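Local coordinates for protein hypothetical glycoside hydrolase (Parabacteroides distasonis, PDB 3TAW) that is of unknown function but has the five-bladed beta-propeller fold of its glycosidase-related family, at residues P25-L30 / S343-A348; C36-D41 / T80-Y85; E47-N52 / R67-S72. All coordinates share one frame; numbering follows the deposited sequence.

From the N terminus, residues 25-30 come first and meet the last of the partners, 343-348; interaction 1 thus closes a loop spanning most of the chain and helps join the ring of the propeller by tying the N-terminal segment to the sheet built last. Interaction 2 (36-41 with 80-85) lies within that loop, joining a hairpin turn to the third strand of the first blade. Interaction 3 (47-52 with 67-72) is enclosed in turn, pairing that blade's first two strands. None of the loops cross. Interaction 3 touches both others: Ser343 bonds to Asp49 and Thr50, and Arg82 to Ala68.

Interaction 1. Residues P25-L30 / S343-A348; sequences PVIKPL and SFVAVA
Pro25 and Phe344 lie side by side with their side chains running the same way. Pro25 CB sits 3.5 Å from Phe344 CB, and Pro25 CG rests near CG and CD1 of the phenyl ring. The first torsion of Phe344 sets its CG anti to the carbonyl carbon, beside the backbone N (chi1 -55°), and brings the ring up against Pro25, Lys28 and Pro29. Pro25 CG, Lys28 CG and Pro29 CD all lie obliquely about it. The side chain of Lys28 slants across that of Phe344, with CG 3.8 Å from Phe344 CD1, while the Pro29 and Phe344 side chains cross at about a right angle, Pro29 CD being 3.9 Å from Phe344 CE1. The carbonyl oxygen of Ile27 lies at the ring's edge, near its plane.

Residues 344-348 belong to an edge strand of the three-stranded sheet formed late in the chain, and 25-30 docks antiparallel against it. An N-terminal segment adding to the last blade is consistent with the Velcro-type closure of beta-propellers. The join is short: Ile27 and Val345 form a single hydrogen-bonded pair, in which Val345 N reaches Ile27 O at 3.1 Å in an almost straight bond (177°). Val26 and Ile27 both face Val345 in a classic beta bulge. Val345 O therefore accepts from Val26 N at 2.8 Å and, more weakly, from Ile27 N.

Beyond this carbonyl, away from Phe344, the valines and Ile27 pack together. Ile27 and Val345 point the same way, flank to flank, with their CB atoms 3.8 Å apart. Val26 splits its branches: CG2 leans on Val345 CG1, whereas CG1 meets Val347 CG1 at 3.9 Å, the two side chains crossing nearly perpendicularly. Outside the two segments, Lys28 O accepts a hydrogen bond from Arg96 and Val347 O one from Asn24.

Interaction 2. Residues C36-D41 / T80-Y85; sequences CPMRED and TSRLGY
Cys36 and Arg82 belong to backbones that never pair: their CA atoms are 10.1 Å apart, and those of Met38 and Thr80 lie about as far from each other. Residues 36-41 form the turn of a beta-hairpin between strands 33-36 and 41-44, closed by a G1 beta bulge in which Glu40 and Asp41 both face Cys36; Glu40 has the left-handed backbone conformation of that motif. Residues 80-85 enter the third strand of the first propeller blade. Side chains reaching from both sides fill the gap.

Arg82 is extended from CG to NE, which carries its guanidinium out to the turn. There NH2 donates a weak hydrogen bond to Cys36 SG at 3.3 Å, the sulfur lying near the guanidinium plane. The same sulfur accepts from Arg39 N, also at 3.3 Å but much straighter (171°), so it links the turn's backbone to the strand. Through its other terminal nitrogen, NH1, Arg82 forms a salt bridge with Asp70.

Met38, a selenomethionine, meets Thr80 tip to tip, with CE 3.7 Å from Thr80 OG1; its bend at chi3 (79°) turns the methyl group there. Thr80 CG2 lies over the centre of one face of the Arg82 guanidinium, 3.5 Å above its plane. Thr80 OG1 is in addition hydrogen-bonded to Pro115 O.

One water joins the polar ends. It accepts from Arg82 NH2 at 3.0 Å and, less certainly because Arg39 has two conformers, from Arg39 NE, while donating to Thr80 OG1 at 2.7 Å.

Interaction 3. Residues E47-N52 / R67-S72; sequences ESDTFN and RAEDNS
Asp49 and Glu69, like Phe51 and Arg67, form antiparallel hydrogen-bonded pairs in the hairpin of strands 49-58 and 61-69, with the non-hydrogen-bonded pair Thr50-Ala68 between them. Among the backbone bonds, Glu69 N reaches Asp49 O at 2.9 Å and Phe51 N reaches Arg67 O at 2.8 Å. A classic beta bulge, in which Ser48 and Asp49 both face Glu69, interrupts the regular register.

Aromatic contacts occupy the face bearing Phe51, Arg67 and Glu69. Phe51 CG takes the crowded position between backbone N and carbonyl carbon (chi1 58°), and the side chain lies alongside the extended Arg67. Arg67 CD makes a CH-pi contact 4.0 Å from the ring centroid, while Phe51 CZ lies over the rim of one face of the guanidinium, whose plane tilts 33° from the ring. Glu69 OE1 comes to the ring's edge, 3.5 Å from Phe51 CE1.

Charged groups surround these side chains. Arg67 NH2 forms a salt bridge with Glu69 OE2 at 2.9 Å, weak as a hydrogen bond, and NH1 another with Asp120. Asp49 OD2 and Glu69 OE1 are 4.1 Å apart, but both have salt bridges to Arg79 NH1, which would offset their repulsion and bind the two strands through one cation.

Interaction 1. Residues P25-L30 / S343-A348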
loop_
_atom_site.group_PDB
_atom_site.type_symbol
_atom_site.label_atom_id
_atom_site.label_comp_id
_atom_site.label_asym_id
_atom_site.label_seq_id
_atom_site.Cartn_x
_atom_site.Cartn_y
_atom_site.Cartn_z
ATOM N N PRO A 25 4.150 14.768 -11.102
ATOM C CA PRO A 25 3.249 13.702 -10.684
ATOM C C PRO A 25 2.207 13.349 -11.740
ATOM O O PRO A 25 1.803 14.218 -12.524
ATOM C CB PRO A 25 2.536 14.296 -9.465
ATOM C CG PRO A 25 2.643 15.773 -9.621
ATOM C CD PRO A 25 3.770 16.075 -10.542
ATOM N N VAL A 26 1.751 12.104 -11.717
ATOM C CA VAL A 26 0.803 11.597 -12.695
ATOM C C VAL A 26 -0.669 11.733 -12.252
ATOM O O VAL A 26 -1.564 11.651 -13.090
ATOM C CB VAL A 26 1.138 10.148 -13.110
ATOM C CG1 VAL A 26 2.502 10.108 -13.797
ATOM C CG2 VAL A 26 1.065 9.205 -11.910
ATOM N N ILE A 27 -0.911 11.926 -10.944
ATOM C CA ILE A 27 -2.250 12.254 -10.424
ATOM C C ILE A 27 -2.135 13.403 -9.449
ATOM O O ILE A 27 -1.385 13.332 -8.471
ATOM C CB ILE A 27 -2.970 11.089 -9.695
ATOM C CG1 ILE A 27 -2.951 9.814 -10.541
ATOM C CG2 ILE A 27 -4.428 11.510 -9.233
ATOM C CD1 ILE A 27 -3.997 9.718 -11.610
ATOM N N LYS A 28 -2.882 14.463 -9.750
ATOM C CA LYS A 28 -2.985 15.641 -8.905
ATOM C C LYS A 28 -4.462 15.885 -8.507
ATOM O O LYS A 28 -5.375 15.426 -9.187
ATOM C CB LYS A 28 -2.492 16.846 -9.681
ATOM C CG LYS A 28 -1.094 16.743 -10.270
ATOM C CD LYS A 28 -0.784 17.985 -11.129
ATOM C CE LYS A 28 0.520 17.809 -11.885
ATOM N NZ LYS A 28 0.694 18.782 -13.030
ATOM N N PRO A 29 -4.699 16.635 -7.420
ATOM C CA PRO A 29 -6.068 17.010 -7.030
ATOM C C PRO A 29 -6.864 17.716 -8.122
ATOM O O PRO A 29 -6.291 18.422 -8.982
ATOM C CB PRO A 29 -5.837 17.963 -5.843
ATOM C CG PRO A 29 -4.575 17.475 -5.247
ATOM C CD PRO A 29 -3.718 17.109 -6.425
ATOM N N LEU A 30 -8.173 17.506 -8.095
ATOM C CA LEU A 30 -9.112 18.184 -9.009
ATOM C C LEU A 30 -10.361 18.573 -8.213
ATOM O O LEU A 30 -10.616 18.023 -7.150
ATOM C CB LEU A 30 -9.508 17.272 -10.162
ATOM C CG LEU A 30 -8.426 16.859 -11.182
ATOM C CD1 LEU A 30 -8.996 15.752 -12.069
ATOM C CD2 LEU A 30 -7.871 18.075 -11.997
ATOM N N SER A 343 0.494 14.009 -0.928
ATOM C CA SER A 343 -0.146 15.022 -1.767
ATOM C C SER A 343 -0.378 14.674 -3.225
ATOM O O SER A 343 -1.349 15.175 -3.812
ATOM C CB SER A 343 0.624 16.338 -1.703
ATOM O OG SER A 343 0.453 16.950 -0.432
ATOM N N PHE A 344 0.524 13.887 -3.820
ATOM C CA PHE A 344 0.439 13.512 -5.234
ATOM C C PHE A 344 0.729 12.020 -5.430
ATOM O O PHE A 344 1.215 11.352 -4.514
ATOM C CB PHE A 344 1.404 14.315 -6.102
ATOM C CG PHE A 344 1.236 15.817 -5.973
ATOM C CD1 PHE A 344 0.288 16.485 -6.710
ATOM C CD2 PHE A 344 2.037 16.548 -5.106
ATOM C CE1 PHE A 344 0.131 17.872 -6.593
ATOM C CE2 PHE A 344 1.867 17.932 -4.977
ATOM C CZ PHE A 344 0.918 18.578 -5.726
ATOM N N VAL A 345 0.404 11.524 -6.624
ATOM C CA VAL A 345 0.855 10.212 -7.069
ATOM C C VAL A 345 1.931 10.371 -8.149
ATOM O O VAL A 345 1.766 11.156 -9.092
ATOM C CB VAL A 345 -0.292 9.367 -7.609
ATOM C CG1 VAL A 345 0.250 8.014 -8.150
ATOM C CG2 VAL A 345 -1.353 9.156 -6.508
ATOM N N ALA A 346 3.001 9.602 -8.017
ATOM C CA ALA A 346 4.070 9.523 -9.017
ATOM C C ALA A 346 4.350 8.072 -9.423
ATOM O O ALA A 346 3.893 7.133 -8.752
ATOM C CB ALA A 346 5.367 10.206 -8.509
ATOM N N VAL A 347 5.033 7.927 -10.567
ATOM C CA VAL A 347 5.431 6.640 -11.129
ATOM C C VAL A 347 6.958 6.572 -11.326
ATOM O O VAL A 347 7.605 7.560 -11.669
ATOM C CB VAL A 347 4.687 6.329 -12.458
ATOM C CG1 VAL A 347 5.123 7.261 -13.607
ATOM C CG2 VAL A 347 4.846 4.851 -12.832
ATOM N N ALA A 348 7.521 5.397 -11.090
ATOM C CA ALA A 348 8.884 5.077 -11.512
ATOM C C ALA A 348 8.821 3.723 -12.244
ATOM O O ALA A 348 7.956 2.880 -11.960
ATOM C CB ALA A 348 9.861 5.031 -10.305
#

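Interaction 2. Residues C36-D41 / T80-Y85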
loop_
_atom_site.group_PDB
_atom_site.type_symbol
_atom_site.label_atom_id
_atom_site.label_comp_id
_atom_site.label_asym_id
_atom_site.label_seq_id
_atom_site.Cartn_x
_atom_site.Cartn_y
_atom_site.Cartn_z
ATOM N N CYS A 36 -22.033 12.149 -2.127
ATOM C CA CYS A 36 -21.568 11.266 -1.064
ATOM C C CYS A 36 -22.719 10.696 -0.248
ATOM O O CYS A 36 -23.514 11.458 0.328
ATOM C CB CYS A 36 -20.663 12.046 -0.131
ATOM S SG CYS A 36 -20.126 11.070 1.317
ATOM N N PRO A 37 -22.831 9.360 -0.178
ATOM C CA PRO A 37 -23.928 8.754 0.570
ATOM C C PRO A 37 -23.733 8.802 2.081
ATOM O O PRO A 37 -24.691 8.559 2.811
ATOM C CB PRO A 37 -23.920 7.299 0.084
ATOM C CG PRO A 37 -22.538 7.041 -0.265
ATOM C CD PRO A 37 -21.959 8.335 -0.793
HETATM N N MSE A 38 -22.505 9.072 2.532
HETATM C CA MSE A 38 -22.207 9.228 3.963
HETATM C C MSE A 38 -22.687 10.602 4.437
HETATM O O MSE A 38 -23.382 10.698 5.458
HETATM C CB MSE A 38 -20.702 9.049 4.236
HETATM C CG MSE A 38 -20.288 9.264 5.697
HETATM SE SE MSE A 38 -18.390 9.187 5.959
HETATM C CE MSE A 38 -17.913 10.932 5.365
ATOM N N ARG A 39 -22.301 11.650 3.700
ATOM C CA ARG A 39 -22.681 13.038 3.991
ATOM C C ARG A 39 -24.092 13.368 3.489
ATOM O O ARG A 39 -24.737 14.311 3.976
ATOM C CB ARG A 39 -21.687 14.012 3.325
ATOM C CG ARG A 39 -20.199 13.835 3.700
ATOM C CD ARG A 39 -19.930 14.292 5.113
ATOM N NE ARG A 39 -18.507 14.426 5.425
ATOM C CZ ARG A 39 -18.038 14.486 6.673
ATOM N NH1 ARG A 39 -18.876 14.408 7.691
ATOM N NH2 ARG A 39 -16.735 14.595 6.909
ATOM N N GLU A 40 -24.574 12.595 2.504
ATOM C CA GLU A 40 -25.803 12.943 1.765
ATOM C C GLU A 40 -25.677 14.370 1.236
ATOM O O GLU A 40 -26.521 15.248 1.463
ATOM C CB GLU A 40 -27.082 12.701 2.587
ATOM C CG GLU A 40 -27.211 11.201 2.911
ATOM C CD GLU A 40 -28.476 10.770 3.582
ATOM O OE1 GLU A 40 -29.284 11.623 4.017
ATOM O OE2 GLU A 40 -28.655 9.525 3.680
ATOM N N ASP A 41 -24.615 14.568 0.472
ATOM C CA ASP A 41 -24.261 15.886 -0.027
ATOM C C ASP A 41 -23.281 15.752 -1.166
ATOM O O ASP A 41 -22.459 14.827 -1.182
ATOM C CB ASP A 41 -23.609 16.711 1.103
ATOM C CG ASP A 41 -23.448 18.177 0.743
ATOM O OD1 ASP A 41 -24.321 18.702 0.028
ATOM O OD2 ASP A 41 -22.472 18.804 1.226
ATOM N N THR A 80 -11.737 13.155 4.840
ATOM C CA THR A 80 -12.312 11.888 4.402
ATOM C C THR A 80 -11.545 11.391 3.195
ATOM O O THR A 80 -11.375 12.128 2.214
ATOM C CB THR A 80 -13.815 11.998 4.057
ATOM O OG1 THR A 80 -14.529 12.511 5.189
ATOM C CG2 THR A 80 -14.401 10.619 3.664
ATOM N N SER A 81 -11.107 10.130 3.265
ATOM C CA SER A 81 -10.412 9.469 2.161
ATOM C C SER A 81 -11.381 8.579 1.395
ATOM O O SER A 81 -12.240 7.930 1.989
ATOM C CB SER A 81 -9.250 8.612 2.686
ATOM O OG SER A 81 -8.203 9.416 3.229
ATOM N N ARG A 82 -11.270 8.625 0.074
ATOM C CA ARG A 82 -12.040 7.825 -0.863
ATOM C C ARG A 82 -11.056 7.398 -1.963
ATOM O O ARG A 82 -9.991 8.016 -2.125
ATOM C CB ARG A 82 -13.203 8.649 -1.444
ATOM C CG ARG A 82 -14.163 9.155 -0.374
ATOM C CD ARG A 82 -15.299 9.980 -0.965
ATOM N NE ARG A 82 -16.210 10.509 0.041
ATOM C CZ ARG A 82 -16.048 11.663 0.692
ATOM N NH1 ARG A 82 -14.971 12.418 0.517
ATOM N NH2 ARG A 82 -16.967 12.067 1.562
ATOM N N LEU A 83 -11.382 6.336 -2.698
ATOM C CA LEU A 83 -10.495 5.852 -3.723
ATOM C C LEU A 83 -10.996 6.184 -5.115
ATOM O O LEU A 83 -12.121 5.833 -5.485
ATOM C CB LEU A 83 -10.340 4.328 -3.617
ATOM C CG LEU A 83 -9.955 3.783 -2.254
ATOM C CD1 LEU A 83 -9.716 2.294 -2.321
ATOM C CD2 LEU A 83 -8.746 4.542 -1.604
ATOM N N GLY A 84 -10.122 6.808 -5.879
ATOM C CA GLY A 84 -10.350 7.100 -7.285
ATOM C C GLY A 84 -10.088 5.903 -8.161
ATOM O O GLY A 84 -9.632 4.854 -7.690
ATOM N N TYR A 85 -10.433 6.028 -9.438
ATOM C CA TYR A 85 -10.245 4.957 -10.409
ATOM C C TYR A 85 -9.672 5.590 -11.679
ATOM O O TYR A 85 -10.325 6.410 -12.330
ATOM C CB TYR A 85 -11.580 4.276 -10.710
ATOM C CG TYR A 85 -11.498 3.092 -11.633
ATOM C CD1 TYR A 85 -11.537 3.261 -13.017
ATOM C CD2 TYR A 85 -11.406 1.792 -11.138
ATOM C CE1 TYR A 85 -11.478 2.152 -13.881
ATOM C CE2 TYR A 85 -11.333 0.693 -11.993
ATOM C CZ TYR A 85 -11.362 0.877 -13.355
ATOM O OH TYR A 85 -11.295 -0.215 -14.222
HETATM O O HOH W 1 -16.234 14.029 3.669
#

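Interaction 3. Residues E47-N52 / R67-S72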
loop_
_atom_site.group_PDB
_atom_site.type_symbol
_atom_site.label_atom_id
_atom_site.label_comp_id
_atom_site.label_asym_id
_atom_site.label_seq_id
_atom_site.Cartn_x
_atom_site.Cartn_y
_atom_site.Cartn_z
ATOM N N GLU A 47 -10.290 17.181 -3.939
ATOM C CA GLU A 47 -9.864 18.568 -4.044
ATOM C C GLU A 47 -8.549 18.876 -3.349
ATOM O O GLU A 47 -7.845 19.791 -3.746
ATOM C CB GLU A 47 -10.985 19.443 -3.464
ATOM C CG GLU A 47 -10.723 20.912 -3.417
ATOM C CD GLU A 47 -11.988 21.660 -3.055
ATOM O OE1 GLU A 47 -12.489 21.440 -1.935
ATOM O OE2 GLU A 47 -12.496 22.418 -3.913
ATOM N N SER A 48 -8.212 18.135 -2.304
ATOM C CA SER A 48 -7.061 18.513 -1.471
ATOM C C SER A 48 -5.765 17.791 -1.815
ATOM O O SER A 48 -4.728 18.420 -2.034
ATOM C CB SER A 48 -7.389 18.299 0.002
ATOM O OG SER A 48 -6.370 18.876 0.826
ATOM N N ASP A 49 -5.818 16.468 -1.841
ATOM C CA ASP A 49 -4.605 15.646 -2.015
ATOM C C ASP A 49 -4.986 14.311 -2.652
ATOM O O ASP A 49 -6.034 13.775 -2.353
ATOM C CB ASP A 49 -3.933 15.409 -0.669
ATOM C CG ASP A 49 -3.402 16.701 -0.030
ATOM O OD1 ASP A 49 -2.335 17.177 -0.458
ATOM O OD2 ASP A 49 -4.061 17.234 0.906
ATOM N N THR A 50 -4.128 13.792 -3.522
ATOM C CA THR A 50 -4.348 12.522 -4.219
ATOM C C THR A 50 -3.031 11.762 -4.138
ATOM O O THR A 50 -2.045 12.169 -4.758
ATOM C CB THR A 50 -4.740 12.733 -5.700
ATOM O OG1 THR A 50 -3.801 13.614 -6.337
ATOM C CG2 THR A 50 -6.161 13.302 -5.797
ATOM N N PHE A 51 -3.010 10.665 -3.373
ATOM C CA PHE A 51 -1.729 10.049 -3.023
ATOM C C PHE A 51 -1.892 8.550 -2.761
ATOM O O PHE A 51 -2.803 7.957 -3.336
ATOM C CB PHE A 51 -1.066 10.851 -1.856
ATOM C CG PHE A 51 -1.897 10.963 -0.576
ATOM C CD1 PHE A 51 -3.060 11.761 -0.516
ATOM C CD2 PHE A 51 -1.451 10.382 0.601
ATOM C CE1 PHE A 51 -3.781 11.878 0.650
ATOM C CE2 PHE A 51 -2.166 10.520 1.799
ATOM C CZ PHE A 51 -3.327 11.268 1.832
ATOM N N ASN A 52 -0.942 7.953 -2.028
ATOM C CA ASN A 52 -0.948 6.545 -1.547
ATOM C C ASN A 52 -1.838 5.610 -2.351
ATOM O O ASN A 52 -2.947 5.276 -1.928
ATOM C CB ASN A 52 -1.276 6.503 -0.060
ATOM C CG ASN A 52 -0.199 7.155 0.776
ATOM O OD1 ASN A 52 0.764 7.682 0.210
ATOM N ND2 ASN A 52 -0.345 7.138 2.113
ATOM N N ARG A 67 -5.626 7.204 -3.324
ATOM C CA ARG A 67 -6.243 7.742 -2.135
ATOM C C ARG A 67 -6.510 9.206 -2.376
ATOM O O ARG A 67 -5.587 9.953 -2.635
ATOM C CB ARG A 67 -5.338 7.575 -0.918
ATOM C CG ARG A 67 -5.967 8.120 0.364
ATOM C CD ARG A 67 -5.014 7.992 1.546
ATOM N NE ARG A 67 -5.450 8.765 2.696
ATOM C CZ ARG A 67 -4.805 8.828 3.864
ATOM N NH1 ARG A 67 -3.689 8.132 4.072
ATOM N NH2 ARG A 67 -5.285 9.592 4.837
ATOM N N ALA A 68 -7.777 9.611 -2.314
ATOM C CA ALA A 68 -8.150 10.999 -2.545
ATOM C C ALA A 68 -8.739 11.567 -1.263
ATOM O O ALA A 68 -9.548 10.924 -0.612
ATOM C CB ALA A 68 -9.184 11.108 -3.666
ATOM N N GLU A 69 -8.321 12.775 -0.915
ATOM C CA GLU A 69 -8.852 13.446 0.252
ATOM C C GLU A 69 -9.568 14.727 -0.126
ATOM O O GLU A 69 -9.095 15.494 -0.971
ATOM C CB GLU A 69 -7.737 13.757 1.243
ATOM C CG GLU A 69 -7.295 12.562 2.076
ATOM C CD GLU A 69 -6.259 12.925 3.137
ATOM O OE1 GLU A 69 -5.493 13.894 2.906
ATOM O OE2 GLU A 69 -6.230 12.252 4.205
ATOM N N ASP A 70 -10.723 14.930 0.491
ATOM C CA ASP A 70 -11.418 16.205 0.391
ATOM C C ASP A 70 -10.813 17.253 1.340
ATOM O O ASP A 70 -9.835 16.978 2.053
ATOM C CB ASP A 70 -12.920 16.011 0.575
ATOM C CG ASP A 70 -13.310 15.472 1.943
ATOM O OD1 ASP A 70 -12.599 15.710 2.948
ATOM O OD2 ASP A 70 -14.385 14.860 2.015
ATOM N N ASN A 71 -11.353 18.468 1.297
ATOM C CA ASN A 71 -10.864 19.567 2.143
ATOM C C ASN A 71 -11.800 19.814 3.334
ATOM O O ASN A 71 -11.950 20.954 3.792
ATOM C CB ASN A 71 -10.700 20.837 1.286
ATOM C CG ASN A 71 -9.498 21.684 1.694
ATOM O OD1 ASN A 71 -8.441 21.167 2.030
ATOM N ND2 ASN A 71 -9.661 23.006 1.646
ATOM N N SER A 72 -12.418 18.757 3.871
ATOM C CA SER A 72 -13.410 18.936 4.941
ATOM C C SER A 72 -12.746 19.363 6.272
ATOM O O SER A 72 -13.408 19.912 7.155
ATOM C CB SER A 72 -14.290 17.685 5.119
ATOM O OG SER A 72 -13.530 16.506 5.293
HETATM O O HOH W 2 -13.239 19.255 -0.599
#